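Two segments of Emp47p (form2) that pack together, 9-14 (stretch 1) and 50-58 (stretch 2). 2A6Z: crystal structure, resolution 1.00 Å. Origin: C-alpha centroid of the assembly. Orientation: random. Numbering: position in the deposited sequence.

Stretch 1 9-14: SDYSLP
Stretch 2 (50-58) SLWLKQGFD

The contact between residues 9-14 and 50-58 of Emp47p is built around one large side chain, that of Y11, and buries 334 Å² summed over both sides. Stretch 1 is an irregular segment. S9 and D10 have helix-like torsions (phi/psi -61/-36 and -60/-28), Y11 lies at -113/16, and a backbone hydrogen bond from S12 N to S9 O (3.2 Å) closes this bend. The chain then extends through S12 (-110/159), L13 (-121/91) and P14 (-56/150). Stretch 2 enters in a strand already under way, which runs through S50 to L53, turns at K54 (-70/-28), and passes through Q55 (-111/146) and G56 (-72/160) into a second strand at F57 and D58. The nearest CA atoms across the contact are those of Y11 and L53, 6.9 Å apart. The chains run in roughly opposing directions here, with Y11 beside L53 and L13 beside L51.

Y11 points its CA-to-CB bond toward stretch 2 and has chi1 m (-64°) and chi2 -73°. Its ring is the bump of this contact, and the hollow that receives it has L53 CD1, Q55 O and G56 O along the ring edge and F57 CB over one face. Y11 gives up 125 Å², the largest share of any residue. L53 borders the ring near its plane, with L53 CD1 4.0 Å from Y11 CD1. Farther along the edge, Q55 O comes within 3.7 Å of Y11 CE1. At the tip, Y11 OH donates a 2.7 Å hydrogen bond to G56 O. A water extends this polar end, donating to Y11 OH (2.8 Å) and accepting from D58 N (2.9 Å). Tyrosine suits the site because its ring offers apolar surface while its hydroxyl reaches the backbone.

F57 covers one face of that ring. F57 CB sits 4.2 Å from the Y11 ring centroid, 25° off the normal, in a CH-pi contact, and approaches Y11 CE1 to 3.8 Å. With chi1 t (165°) and chi2 68°, the F57 ring turns its edge to the Y11 face; the centroids are 5.6 Å apart and the planes meet at 77°.

L53, with chi1 m (-81°) and chi2 t (150°), also fits against the backbone of stretch 1: its CD2 lies 3.7 Å from D10 O and its CD1 3.6 Å from Y11 O. This apolar cover leaves Y11 O buried without a hydrogen-bonding partner. Beyond it, the buried leucines L13 and L51 point toward the opposing stretch and meet through L13 CD2 and L51 CD2 at 4.0 Å, both in the t,p rotamer (chi1 -178° and 175°, chi2 72° and 64°). Between Y11 and L13, S12 points its CA-to-CB bond away from stretch 2. Q55 starts toward stretch 1, but its m,m side chain leads its end away.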

ATOM      1  N   SER A   9      16.772   4.401   5.918  1.00 10.76           N
ATOM      2  CA  SER A   9      17.137   3.296   5.032  1.00 12.53           C
ATOM      3  C   SER A   9      16.544   2.007   5.515  1.00 10.01           C
ATOM      4  O   SER A   9      16.200   1.165   4.667  1.00 11.07           O
ATOM      5  CB  SER A   9      18.673   3.292   5.074  1.00 19.20           C
ATOM      6  OG  SER A   9      19.087   2.127   4.439  1.00 28.14           O
ATOM      7  N   ASP A  10      16.462   1.809   6.818  1.00  9.88           N
ATOM      8  CA  ASP A  10      16.003   0.546   7.347  1.00  9.05           C
ATOM      9  C   ASP A  10      14.602   0.195   6.915  1.00  8.28           C
ATOM     10  O   ASP A  10      14.240  -1.012   6.830  1.00  9.25           O
ATOM     11  CB  ASP A  10      16.016   0.567   8.899  1.00 10.56           C
ATOM     12  CG  ASP A  10      17.458   0.616   9.415  1.00 11.02           C
ATOM     13  OD1 ASP A  10      18.423   0.328   8.686  1.00 13.02           O
ATOM     14  OD2 ASP A  10      17.551   0.963  10.584  1.00 14.72           O
ATOM     15  N   TYR A  11      13.765   1.214   6.628  1.00  8.13           N
ATOM     16  CA  TYR A  11      12.352   0.985   6.271  1.00  7.50           C
ATOM     17  C   TYR A  11      12.059   1.359   4.843  1.00  7.07           C
ATOM     18  O   TYR A  11      10.897   1.529   4.476  1.00  8.00           O
ATOM     19  CB  TYR A  11      11.450   1.713   7.286  1.00  8.20           C
ATOM     20  CG  TYR A  11      11.605   1.135   8.664  1.00  8.09           C
ATOM     21  CD1 TYR A  11      11.106  -0.086   9.021  1.00 10.30           C
ATOM     22  CD2 TYR A  11      12.369   1.782   9.627  1.00 12.14           C
ATOM     23  CE1 TYR A  11      11.255  -0.640  10.246  1.00 11.28           C
ATOM     24  CE2 TYR A  11      12.535   1.236  10.904  1.00 14.23           C
ATOM     25  CZ  TYR A  11      11.972   0.035  11.218  1.00 10.62           C
ATOM     26  OH  TYR A  11      12.152  -0.541  12.466  1.00 13.21           O
ATOM     27  N   SER A  12      13.082   1.514   4.005  1.00  7.89           N
ATOM     28  CA  SER A  12      12.961   1.896   2.629  1.00  7.35           C
ATOM     29  C   SER A  12      13.310   0.749   1.686  1.00  7.35           C
ATOM     30  O   SER A  12      13.990  -0.200   2.043  1.00  8.39           O
ATOM     31  CB  SER A  12      13.793   3.144   2.273  1.00  8.27           C
ATOM     32  OG  SER A  12      13.374   4.252   3.045  1.00  8.29           O
ATOM     33  N   LEU A  13      12.816   0.888   0.464  1.00  7.83           N
ATOM     34  CA  LEU A  13      13.046  -0.002  -0.669  1.00  8.53           C
ATOM     35  C   LEU A  13      13.673   0.863  -1.754  1.00  8.19           C
ATOM     36  O   LEU A  13      12.949   1.534  -2.550  1.00  9.06           O
ATOM     37  CB  LEU A  13      11.729  -0.602  -1.161  1.00  8.57           C
ATOM     38  CG  LEU A  13      11.852  -1.572  -2.314  1.00  9.67           C
ATOM     39  CD1 LEU A  13      12.452  -2.881  -1.884  1.00 14.14           C
ATOM     40  CD2 LEU A  13      10.437  -1.742  -2.919  1.00 16.03           C
ATOM     41  N   PRO A  14      14.986   0.978  -1.828  1.00  9.49           N
ATOM     42  CA  PRO A  14      15.629   1.828  -2.829  1.00  9.65           C
ATOM     43  C   PRO A  14      15.179   1.415  -4.237  1.00  9.09           C
ATOM     44  O   PRO A  14      14.885   0.250  -4.491  1.00 10.53           O
ATOM     45  CB  PRO A  14      17.109   1.505  -2.635  1.00 12.21           C
ATOM     46  CG  PRO A  14      17.250   1.079  -1.200  1.00 15.00           C
ATOM     47  CD  PRO A  14      15.970   0.262  -0.953  1.00 11.67           C
ATOM     48  N   SER A  50       2.825 -10.396  -2.342  1.00  8.92           N
ATOM     49  CA  SER A  50       3.023  -9.523  -1.196  1.00  7.96           C
ATOM     50  C   SER A  50       4.474  -9.101  -1.089  1.00  7.79           C
ATOM     51  O   SER A  50       5.390  -9.791  -1.545  1.00  8.49           O
ATOM     52  CB  SER A  50       2.548 -10.161   0.105  1.00  9.21           C
ATOM     53  OG  SER A  50       3.313 -11.317   0.371  1.00 10.38           O
ATOM     54  N   LEU A  51       4.670  -7.982  -0.419  1.00  7.26           N
ATOM     55  CA  LEU A  51       6.008  -7.406  -0.228  1.00  7.46           C
ATOM     56  C   LEU A  51       5.977  -6.652   1.097  1.00  7.29           C
ATOM     57  O   LEU A  51       5.275  -5.615   1.165  1.00  7.38           O
ATOM     58  CB  LEU A  51       6.353  -6.523  -1.386  1.00  7.83           C
ATOM     59  CG  LEU A  51       7.678  -5.740  -1.269  1.00  8.74           C
ATOM     60  CD1 LEU A  51       8.873  -6.682  -1.227  1.00 10.16           C
ATOM     61  CD2 LEU A  51       7.786  -4.734  -2.399  1.00  8.64           C
ATOM     62  N   TRP A  52       6.630  -7.142   2.142  1.00  7.76           N
ATOM     63  CA  TRP A  52       6.584  -6.566   3.453  1.00  7.65           C
ATOM     64  C   TRP A  52       7.980  -6.365   4.009  1.00  7.60           C
ATOM     65  O   TRP A  52       8.897  -7.167   3.756  1.00  8.55           O
ATOM     66  CB  TRP A  52       5.870  -7.467   4.421  1.00  8.68           C
ATOM     67  CG  TRP A  52       4.387  -7.692   4.215  1.00  8.47           C
ATOM     68  CD1 TRP A  52       3.812  -8.644   3.415  1.00  8.43           C
ATOM     69  CD2 TRP A  52       3.301  -6.968   4.839  1.00  7.61           C
ATOM     70  NE1 TRP A  52       2.422  -8.548   3.493  1.00  8.77           N
ATOM     71  CE2 TRP A  52       2.093  -7.545   4.365  1.00  7.65           C
ATOM     72  CE3 TRP A  52       3.256  -5.906   5.779  1.00  7.93           C
ATOM     73  CZ2 TRP A  52       0.852  -7.073   4.779  1.00  7.70           C
ATOM     74  CZ3 TRP A  52       1.999  -5.452   6.180  1.00  8.21           C
ATOM     75  CH2 TRP A  52       0.824  -6.039   5.672  1.00  8.50           C
ATOM     76  N   LEU A  53       8.143  -5.357   4.856  1.00  7.45           N
ATOM     77  CA  LEU A  53       9.379  -5.205   5.623  1.00  7.38           C
ATOM     78  C   LEU A  53       9.492  -6.359   6.622  1.00  8.27           C
ATOM     79  O   LEU A  53       8.525  -6.747   7.276  1.00  8.41           O
ATOM     80  CB  LEU A  53       9.408  -3.840   6.330  1.00  8.12           C
ATOM     81  CG  LEU A  53       9.845  -2.736   5.333  1.00  8.18           C
ATOM     82  CD1 LEU A  53       9.241  -1.387   5.680  1.00  9.78           C
ATOM     83  CD2 LEU A  53      11.364  -2.640   5.270  1.00  8.96           C
ATOM     84  N   LYS A  54      10.749  -6.882   6.742  1.00  9.05           N
ATOM     85  CA  LYS A  54      10.972  -7.944   7.721  1.00  9.37           C
ATOM     86  C   LYS A  54      10.904  -7.523   9.177  1.00  9.82           C
ATOM     87  O   LYS A  54      10.587  -8.362  10.042  1.00 11.27           O
ATOM     88  CB  LYS A  54      12.361  -8.554   7.453  1.00 11.04           C
ATOM     89  CG  LYS A  54      12.401  -9.385   6.202  1.00 12.52           C
ATOM     90  CD  LYS A  54      13.797  -9.980   6.062  1.00 14.34           C
ATOM     91  CE  LYS A  54      14.049 -10.704   4.759  1.00 15.02           C
ATOM     92  NZ  LYS A  54      15.509 -11.147   4.756  1.00 16.49           N
ATOM     93  N   GLN A  55      11.208  -6.268   9.483  1.00  9.25           N
ATOM     94  CA  GLN A  55      11.209  -5.762  10.862  1.00 10.80           C
ATOM     95  C   GLN A  55      10.062  -4.797  11.043  1.00  9.87           C
ATOM     96  O   GLN A  55       9.726  -3.984  10.139  1.00 10.60           O
ATOM     97  CB  GLN A  55      12.547  -5.123  11.154  1.00 15.61           C
ATOM     98  CG  GLN A  55      13.781  -5.994  10.972  1.00 28.33           C
ATOM     99  CD  GLN A  55      13.828  -7.428  11.405  1.00 37.39           C
ATOM    100  OE1 GLN A  55      14.266  -8.405  10.735  1.00 43.33           O
ATOM    101  NE2 GLN A  55      13.362  -7.693  12.620  1.00 53.47           N
ATOM    102  N   GLY A  56       9.507  -4.827  12.262  1.00 10.73           N
ATOM    103  CA  GLY A  56       8.495  -3.844  12.573  1.00 11.02           C
ATOM    104  C   GLY A  56       9.092  -2.452  12.757  1.00  9.21           C
ATOM    105  O   GLY A  56      10.252  -2.330  13.040  1.00  9.68           O
ATOM    106  N   PHE A  57       8.209  -1.455  12.622  1.00  9.20           N
ATOM    107  CA  PHE A  57       8.496  -0.052  12.832  1.00  8.63           C
ATOM    108  C   PHE A  57       7.829   0.363  14.132  1.00  8.13           C
ATOM    109  O   PHE A  57       6.610   0.224  14.285  1.00  8.75           O
ATOM    110  CB  PHE A  57       7.979   0.756  11.631  1.00  9.07           C
ATOM    111  CG  PHE A  57       7.892   2.252  11.907  1.00  9.80           C
ATOM    112  CD1 PHE A  57       8.991   3.054  12.089  1.00 14.21           C
ATOM    113  CD2 PHE A  57       6.631   2.859  12.047  1.00  9.99           C
ATOM    114  CE1 PHE A  57       8.845   4.424  12.363  1.00 15.13           C
ATOM    115  CE2 PHE A  57       6.463   4.210  12.266  1.00 12.22           C
ATOM    116  CZ  PHE A  57       7.571   4.984  12.456  1.00 12.39           C
ATOM    117  N   ASP A  58       8.635   0.881  15.070  1.00  8.53           N
ATOM    118  CA  ASP A  58       8.115   1.317  16.339  1.00  9.62           C
ATOM    119  C   ASP A  58       7.625   2.750  16.212  1.00  9.23           C
ATOM    120  O   ASP A  58       8.392   3.717  16.099  1.00 10.81           O
ATOM    121  CB  ASP A  58       9.260   1.264  17.357  1.00 12.49           C
ATOM    122  CG  ASP A  58       8.836   1.554  18.766  1.00 16.80           C
ATOM    123  OD1 ASP A  58       9.761   1.866  19.516  1.00 30.14           O
ATOM    124  OD2 ASP A  58       7.627   1.467  19.082  1.00 28.88           O
TER
HETATM  125  O   HOH W   1      11.508   1.247  14.583  1.00 15.97           O